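Local coordinates for protein dTDP-glucose 4,6-dehydratase (Klebsiella pneumoniae, PDB 5U4Q) that binds NAD and probably dehydrates dTDP-glucose to the 4-keto-6-deoxy sugar, in an extended short-chain dehydrogenase fold, at residues 221-233 / 307-319. Residues are numbered along the deposited sequence; the frame is centred on the assembly and turned at random. Where two conformers were deposited one is given.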
ATOM      1  N   THR A 221      -4.797  19.854  15.748  1.00 13.87           N
ATOM      2  CA  THR A 221      -6.120  19.739  16.330  1.00 14.67           C
ATOM      3  C   THR A 221      -6.017  19.190  17.734  1.00 13.99           C
ATOM      4  O   THR A 221      -5.315  18.209  17.963  1.00 14.35           O
ATOM      5  CB  THR A 221      -7.052  18.817  15.521  1.00 15.11           C
ATOM      6  OG1 THR A 221      -7.100  19.249  14.180  1.00 16.58           O
ATOM      7  CG2 THR A 221      -8.453  18.846  16.077  1.00 16.37           C
ATOM      8  N   TYR A 222      -6.700  19.856  18.670  1.00 14.15           N
ATOM      9  CA  TYR A 222      -6.725  19.401  20.060  1.00 13.06           C
ATOM     10  C   TYR A 222      -7.395  18.020  20.184  1.00 12.87           C
ATOM     11  O   TYR A 222      -8.419  17.748  19.537  1.00 14.05           O
ATOM     12  CB  TYR A 222      -7.388  20.448  20.954  1.00 13.74           C
ATOM     13  CG  TYR A 222      -7.297  20.100  22.409  1.00 13.67           C
ATOM     14  CD1 TYR A 222      -6.071  20.158  23.071  1.00 13.27           C
ATOM     15  CD2 TYR A 222      -8.408  19.694  23.133  1.00 14.26           C
ATOM     16  CE1 TYR A 222      -5.951  19.814  24.403  1.00 13.93           C
ATOM     17  CE2 TYR A 222      -8.293  19.366  24.469  1.00 15.44           C
ATOM     18  CZ  TYR A 222      -7.061  19.396  25.094  1.00 14.18           C
ATOM     19  OH  TYR A 222      -6.953  19.054  26.447  1.00 16.51           O
ATOM     20  N   ILE A 223      -6.797  17.183  21.016  1.00 12.18           N
ATOM     21  CA  ILE A 223      -7.261  15.797  21.158  1.00 13.19           C
ATOM     22  C   ILE A 223      -8.759  15.662  21.428  1.00 13.25           C
ATOM     23  O   ILE A 223      -9.401  14.824  20.813  1.00 14.35           O
ATOM     24  CB  ILE A 223      -6.403  15.026  22.211  1.00 13.52           C
ATOM     25  CG1 ILE A 223      -6.828  13.555  22.289  1.00 13.33           C
ATOM     26  CG2 ILE A 223      -6.446  15.682  23.582  1.00 13.81           C
ATOM     27  CD1 ILE A 223      -6.622  12.752  21.014  1.00 13.74           C
ATOM     28  N   ASP A 224      -9.339  16.487  22.293  1.00 13.65           N
ATOM     29  CA  ASP A 224     -10.775  16.322  22.569  1.00 14.65           C
ATOM     30  C   ASP A 224     -11.644  16.535  21.334  1.00 13.82           C
ATOM     31  O   ASP A 224     -12.695  15.889  21.194  1.00 14.93           O
ATOM     32  CB  ASP A 224     -11.257  17.233  23.691  1.00 14.79           C
ATOM     33  CG  ASP A 224     -10.743  16.840  25.068  1.00 18.20           C
ATOM     34  OD1 ASP A 224      -9.982  15.876  25.218  1.00 20.12           O
ATOM     35  OD2 ASP A 224     -11.114  17.556  26.028  1.00 22.33           O
ATOM     36  N   ASP A 225     -11.227  17.446  20.450  1.00 13.19           N
ATOM     37  CA  ASP A 225     -11.952  17.703  19.208  1.00 13.98           C
ATOM     38  C   ASP A 225     -11.845  16.489  18.282  1.00 16.01           C
ATOM     39  O   ASP A 225     -12.828  16.111  17.650  1.00 15.37           O
ATOM     40  CB  ASP A 225     -11.440  18.988  18.558  1.00 14.44           C
ATOM     41  CG  ASP A 225     -11.785  20.207  19.353  1.00 17.78           C
ATOM     42  OD1 ASP A 225     -12.913  20.258  19.897  1.00 24.23           O
ATOM     43  OD2 ASP A 225     -10.982  21.152  19.335  1.00 17.85           O
ATOM     44  N   ILE A 226     -10.662  15.875  18.202  1.00 14.48           N
ATOM     45  CA  ILE A 226     -10.500  14.639  17.429  1.00 13.85           C
ATOM     46  C   ILE A 226     -11.411  13.539  17.993  1.00 14.79           C
ATOM     47  O   ILE A 226     -12.104  12.844  17.240  1.00 14.86           O
ATOM     48  CB  ILE A 226      -9.030  14.146  17.461  1.00 14.28           C
ATOM     49  CG1 ILE A 226      -8.107  15.125  16.687  1.00 15.61           C
ATOM     50  CG2 ILE A 226      -8.892  12.710  16.939  1.00 14.82           C
ATOM     51  CD1 ILE A 226      -8.381  15.255  15.193  1.00 16.79           C
ATOM     52  N   VAL A 227     -11.420  13.388  19.298  1.00 13.47           N
ATOM     53  CA  VAL A 227     -12.225  12.340  19.941  1.00 14.64           C
ATOM     54  C   VAL A 227     -13.706  12.513  19.617  1.00 14.81           C
ATOM     55  O   VAL A 227     -14.377  11.545  19.252  1.00 14.25           O
ATOM     56  CB  VAL A 227     -12.016  12.338  21.460  1.00 15.09           C
ATOM     57  CG1 VAL A 227     -13.060  11.470  22.168  1.00 17.00           C
ATOM     58  CG2 VAL A 227     -10.614  11.887  21.810  1.00 16.52           C
ATOM     59  N   GLU A 228     -14.213  13.731  19.718  1.00 14.79           N
ATOM     60  CA  GLU A 228     -15.627  13.975  19.430  1.00 14.51           C
ATOM     61  C   GLU A 228     -15.946  13.564  17.994  1.00 15.33           C
ATOM     62  O   GLU A 228     -16.956  12.892  17.760  1.00 14.41           O
ATOM     63  CB  GLU A 228     -15.972  15.451  19.670  1.00 16.91           C
ATOM     64  CG  GLU A 228     -17.442  15.780  19.479  1.00 20.55           C
ATOM     65  CD  GLU A 228     -18.354  15.037  20.435  1.00 24.94           C
ATOM     66  OE1 GLU A 228     -17.941  14.761  21.575  1.00 27.55           O
ATOM     67  OE2 GLU A 228     -19.514  14.759  20.045  1.00 28.79           O
ATOM     68  N   ALA A 229     -15.087  13.949  17.050  1.00 15.57           N
ATOM     69  CA  ALA A 229     -15.320  13.604  15.637  1.00 15.75           C
ATOM     70  C   ALA A 229     -15.284  12.102  15.389  1.00 15.07           C
ATOM     71  O   ALA A 229     -16.136  11.539  14.679  1.00 15.61           O
ATOM     72  CB  ALA A 229     -14.288  14.274  14.770  1.00 16.09           C
ATOM     73  N   VAL A 230     -14.281  11.443  15.935  1.00 14.39           N
ATOM     74  CA  VAL A 230     -14.141  10.014  15.715  1.00 14.05           C
ATOM     75  C   VAL A 230     -15.310   9.252  16.302  1.00 14.91           C
ATOM     76  O   VAL A 230     -15.811   8.318  15.684  1.00 15.57           O
ATOM     77  CB  VAL A 230     -12.800   9.505  16.284  1.00 14.92           C
ATOM     78  CG1 VAL A 230     -12.694   7.988  16.240  1.00 16.08           C
ATOM     79  CG2 VAL A 230     -11.645  10.148  15.539  1.00 15.21           C
ATOM     80  N   VAL A 231     -15.739   9.614  17.507  1.00 14.96           N
ATOM     81  CA  VAL A 231     -16.838   8.880  18.134  1.00 16.84           C
ATOM     82  C   VAL A 231     -18.134   9.095  17.322  1.00 17.21           C
ATOM     83  O   VAL A 231     -18.918   8.137  17.148  1.00 18.90           O
ATOM     84  CB  VAL A 231     -16.941   9.173  19.648  1.00 19.28           C
ATOM     85  CG1 VAL A 231     -18.199   8.548  20.235  1.00 22.87           C
ATOM     86  CG2 VAL A 231     -15.692   8.654  20.363  1.00 20.29           C
ATOM     87  N   ARG A 232     -18.340  10.292  16.767  1.00 15.99           N
ATOM     88  CA  ARG A 232     -19.508  10.549  15.869  1.00 16.58           C
ATOM     89  C   ARG A 232     -19.379   9.712  14.572  1.00 16.96           C
ATOM     90  O   ARG A 232     -20.356   9.094  14.140  1.00 17.48           O
ATOM     91  CB  ARG A 232     -19.675  12.026  15.519  1.00 19.20           C
ATOM     92  CG  ARG A 232     -20.071  12.879  16.710  1.00 21.64           C
ATOM     93  CD  ARG A 232     -20.337  14.309  16.347  1.00 26.21           C
ATOM     94  NE  ARG A 232     -20.631  15.085  17.565  1.00 28.66           N
ATOM     95  CZ  ARG A 232     -21.442  16.136  17.622  1.00 32.72           C
ATOM     96  NH1 ARG A 232     -22.099  16.564  16.544  1.00 36.05           N
ATOM     97  NH2 ARG A 232     -21.621  16.757  18.787  1.00 37.59           N
ATOM     98  N   VAL A 233     -18.188   9.682  13.981  1.00 15.84           N
ATOM     99  CA  VAL A 233     -17.970   8.919  12.750  1.00 16.80           C
ATOM    100  C   VAL A 233     -18.227   7.434  12.941  1.00 15.41           C
ATOM    101  O   VAL A 233     -18.759   6.789  12.036  1.00 15.49           O
ATOM    102  CB  VAL A 233     -16.551   9.129  12.168  1.00 18.16           C
ATOM    103  CG1 VAL A 233     -16.210   8.107  11.075  1.00 21.04           C
ATOM    104  CG2 VAL A 233     -16.418  10.533  11.627  1.00 19.80           C
ATOM    105  N   PRO A 307     -16.232  17.826   3.986  1.00 20.24           N
ATOM    106  CA  PRO A 307     -17.020  16.620   3.994  1.00 20.81           C
ATOM    107  C   PRO A 307     -17.317  16.126   5.425  1.00 20.16           C
ATOM    108  O   PRO A 307     -18.452  15.681   5.683  1.00 21.51           O
ATOM    109  CB  PRO A 307     -16.180  15.651   3.161  1.00 19.87           C
ATOM    110  CG  PRO A 307     -15.457  16.531   2.204  1.00 19.38           C
ATOM    111  CD  PRO A 307     -15.133  17.761   3.000  1.00 18.79           C
ATOM    112  N   LEU A 308     -16.356  16.228   6.349  1.00 20.82           N
ATOM    113  CA  LEU A 308     -16.606  15.725   7.715  1.00 21.65           C
ATOM    114  C   LEU A 308     -17.563  16.671   8.458  1.00 22.48           C
ATOM    115  O   LEU A 308     -18.372  16.216   9.285  1.00 23.71           O
ATOM    116  CB  LEU A 308     -15.303  15.451   8.474  1.00 22.58           C
ATOM    117  CG  LEU A 308     -15.357  14.564   9.733  1.00 27.08           C
ATOM    118  CD1 LEU A 308     -15.967  13.203   9.437  1.00 24.80           C
ATOM    119  CD2 LEU A 308     -13.968  14.378  10.320  1.00 29.18           C
ATOM    120  N   TYR A 309     -17.519  17.968   8.121  1.00 22.26           N
ATOM    121  CA  TYR A 309     -18.487  18.932   8.677  1.00 22.12           C
ATOM    122  C   TYR A 309     -19.893  18.617   8.203  1.00 22.34           C
ATOM    123  O   TYR A 309     -20.817  18.625   8.994  1.00 23.38           O
ATOM    124  CB  TYR A 309     -18.141  20.402   8.317  1.00 24.62           C
ATOM    125  CG  TYR A 309     -19.198  21.381   8.808  1.00 25.63           C
ATOM    126  CD1 TYR A 309     -19.236  21.783  10.136  1.00 28.06           C
ATOM    127  CD2 TYR A 309     -20.192  21.866   7.951  1.00 25.48           C
ATOM    128  CE1 TYR A 309     -20.221  22.649  10.599  1.00 29.47           C
ATOM    129  CE2 TYR A 309     -21.186  22.733   8.416  1.00 27.74           C
ATOM    130  CZ  TYR A 309     -21.184  23.122   9.740  1.00 28.18           C
ATOM    131  OH  TYR A 309     -22.153  23.974  10.227  1.00 30.33           O
ATOM    132  N   ASP A 310     -20.080  18.361   6.916  1.00 22.60           N
ATOM    133  CA  ASP A 310     -21.405  18.006   6.432  1.00 24.86           C
ATOM    134  C   ASP A 310     -21.852  16.656   7.019  1.00 23.57           C
ATOM    135  O   ASP A 310     -23.042  16.439   7.221  1.00 27.56           O
ATOM    136  CB  ASP A 310     -21.449  17.971   4.896  1.00 27.74           C
ATOM    137  CG  ASP A 310     -21.161  19.339   4.268  1.00 35.12           C
ATOM    138  OD1 ASP A 310     -21.217  20.367   4.980  1.00 35.90           O
ATOM    139  OD2 ASP A 310     -20.875  19.388   3.054  1.00 38.57           O
ATOM    140  N   LEU A 311     -20.901  15.786   7.371  1.00 22.34           N
ATOM    141  CA  LEU A 311     -21.277  14.459   7.857  1.00 21.83           C
ATOM    142  C   LEU A 311     -21.699  14.386   9.330  1.00 22.40           C
ATOM    143  O   LEU A 311     -22.778  13.845   9.624  1.00 23.25           O
ATOM    144  CB  LEU A 311     -20.147  13.446   7.639  1.00 20.13           C
ATOM    145  CG  LEU A 311     -20.536  11.967   7.772  1.00 21.78           C
ATOM    146  CD1 LEU A 311     -21.325  11.487   6.557  1.00 22.97           C
ATOM    147  CD2 LEU A 311     -19.292  11.119   7.948  1.00 21.62           C
ATOM    148  N   VAL A 312     -20.831  14.834  10.252  0.50 21.71           N
ATOM    149  CA  VAL A 312     -21.080  14.689  11.717  0.50 22.02           C
ATOM    150  C   VAL A 312     -21.592  15.946  12.442  0.50 23.95           C
ATOM    151  O   VAL A 312     -21.899  15.888  13.630  0.50 23.37           O
ATOM    152  CB  VAL A 312     -19.848  14.124  12.489  0.50 23.24           C
ATOM    153  CG1 VAL A 312     -19.466  12.734  11.979  0.50 23.76           C
ATOM    154  CG2 VAL A 312     -18.661  15.080  12.440  0.50 23.21           C
ATOM    155  N   GLY A 313     -21.678  17.068  11.740  0.50 23.75           N
ATOM    156  CA  GLY A 313     -22.204  18.293  12.347  0.50 25.31           C
ATOM    157  C   GLY A 313     -21.431  18.754  13.569  0.50 25.93           C
ATOM    158  O   GLY A 313     -22.022  19.130  14.590  0.50 26.61           O
ATOM    159  N   PHE A 314     -20.106  18.727  13.466  0.50 23.93           N
ATOM    160  CA  PHE A 314     -19.218  19.185  14.551  0.50 23.85           C
ATOM    161  C   PHE A 314     -17.896  19.676  13.977  0.50 23.29           C
ATOM    162  O   PHE A 314     -17.337  19.050  13.079  0.50 24.05           O
ATOM    163  CB  PHE A 314     -18.943  18.060  15.548  0.50 23.79           C
ATOM    164  CG  PHE A 314     -17.937  18.415  16.616  0.50 23.43           C
ATOM    165  CD1 PHE A 314     -18.337  19.045  17.788  0.50 22.66           C
ATOM    166  CD2 PHE A 314     -16.598  18.099  16.458  0.50 23.74           C
ATOM    167  CE1 PHE A 314     -17.415  19.363  18.774  0.50 23.35           C
ATOM    168  CE2 PHE A 314     -15.670  18.402  17.450  0.50 22.46           C
ATOM    169  CZ  PHE A 314     -16.078  19.049  18.600  0.50 22.26           C
ATOM    170  N   LYS A 315     -17.395  20.795  14.500  0.50 23.04           N
ATOM    171  CA  LYS A 315     -16.098  21.338  14.086  0.50 24.09           C
ATOM    172  C   LYS A 315     -15.226  21.550  15.338  0.50 22.17           C
ATOM    173  O   LYS A 315     -15.762  21.624  16.448  0.50 22.01           O
ATOM    174  CB  LYS A 315     -16.263  22.672  13.351  0.50 25.49           C
ATOM    175  CG  LYS A 315     -17.009  23.734  14.158  0.50 27.61           C
ATOM    176  CD  LYS A 315     -17.114  25.063  13.419  0.50 27.64           C
ATOM    177  CE  LYS A 315     -17.846  26.117  14.250  0.50 28.40           C
ATOM    178  NZ  LYS A 315     -17.799  27.489  13.661  0.50 30.16           N
ATOM    179  N   PRO A 316     -13.896  21.674  15.162  1.00 24.43           N
ATOM    180  CA  PRO A 316     -13.098  21.811  16.403  1.00 22.06           C
ATOM    181  C   PRO A 316     -13.424  23.097  17.153  1.00 24.16           C
ATOM    182  O   PRO A 316     -13.608  24.141  16.532  1.00 25.72           O
ATOM    183  CB  PRO A 316     -11.657  21.856  15.895  1.00 24.42           C
ATOM    184  CG  PRO A 316     -11.685  21.179  14.577  1.00 26.89           C
ATOM    185  CD  PRO A 316     -13.028  21.456  13.988  1.00 25.47           C
ATOM    186  N   GLN A 317     -13.543  22.994  18.463  1.00 19.04           N
ATOM    187  CA  GLN A 317     -13.908  24.134  19.290  1.00 23.00           C
ATOM    188  C   GLN A 317     -12.763  24.669  20.154  1.00 19.37           C
ATOM    189  O   GLN A 317     -12.911  25.748  20.731  1.00 21.99           O
ATOM    190  CB  GLN A 317     -15.043  23.720  20.248  1.00 28.87           C
ATOM    191  CG  GLN A 317     -16.302  23.174  19.583  1.00 37.64           C
ATOM    192  CD  GLN A 317     -17.315  22.611  20.578  1.00 47.53           C
ATOM    193  OE1 GLN A 317     -17.063  22.541  21.789  1.00 53.96           O
ATOM    194  NE2 GLN A 317     -18.473  22.195  20.063  1.00 54.99           N
ATOM    195  N   THR A 318     -11.650  23.943  20.267  1.00 17.09           N
ATOM    196  CA  THR A 318     -10.607  24.329  21.213  1.00 16.44           C
ATOM    197  C   THR A 318      -9.615  25.295  20.619  1.00 16.48           C
ATOM    198  O   THR A 318      -9.026  25.014  19.577  1.00 18.03           O
ATOM    199  CB  THR A 318      -9.836  23.098  21.722  1.00 18.07           C
ATOM    200  OG1 THR A 318     -10.766  22.143  22.221  1.00 19.69           O
ATOM    201  CG2 THR A 318      -8.845  23.485  22.870  1.00 17.10           C
ATOM    202  N   SER A 319      -9.446  26.450  21.267  1.00 16.53           N
ATOM    203  CA  SER A 319      -8.448  27.416  20.824  1.00 17.85           C
ATOM    204  C   SER A 319      -7.047  26.939  21.161  1.00 17.23           C
ATOM    205  O   SER A 319      -6.845  26.112  22.042  1.00 16.96           O
ATOM    206  CB  SER A 319      -8.641  28.774  21.526  1.00 18.54           C
ATOM    207  OG  SER A 319      -8.513  28.641  22.929  1.00 20.18           O
TER
HETATM  208  O   HOH W   1      -8.533  22.006  18.085  1.00 17.82           O
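Arg232 reaches from helix 223-233 of the NAD-binding Rossmann fold across to the C-terminal end of helix 307-312 and the loop behind it. Its CB lies 3.6 Å from Val312 CG1, and the chain, extended from CG to NE, carries CD past Val312 O. Arg232 NE donates at 2.7 Å to Glu228 OE2, which the bend at Glu228 chi2 brings over, using the anti lone pair of that oxygen in a salt bridge one helical turn away. Arg232 NH1 gives a nearly in-plane hydrogen bond of 3.0 Å to Val312 O, a carbonyl at the helix terminus, just before Gly313 leaves helical geometry with positive phi. Two bonds at the guanidinium edge thus fix its rotation, while Phe314 CB sits over one face, toward its rim. Glu228, whose other oxygen pairs with Arg22, also packs on Phe314: its CG sits 3.5 Å from the ring centroid, 7° off the normal, a CH-pi contact made possible by CG standing anti to the backbone N (chi1 -176°). Deeper in, Val233 CG2 presses tightly on Leu308 CD1 (3.5 Å), joining the two helices, whose short segment axes cross at 61°. Toward the start of helix 223-233, the loop runs past Asp225, whose buried carboxylate takes backbone N-H groups from successive residues. Gln317 N approaches Asp225 OD1 at 3.2 Å from above the carboxylate plane, with a nearly straight N-H, whereas Thr318 N meets the syn lone pair of Asp225 OD2 at 3.0 Å. A water ties this site to the helix N-cap, accepting from Tyr222 N and donating to Asp225 OD2, each at 2.9 Å.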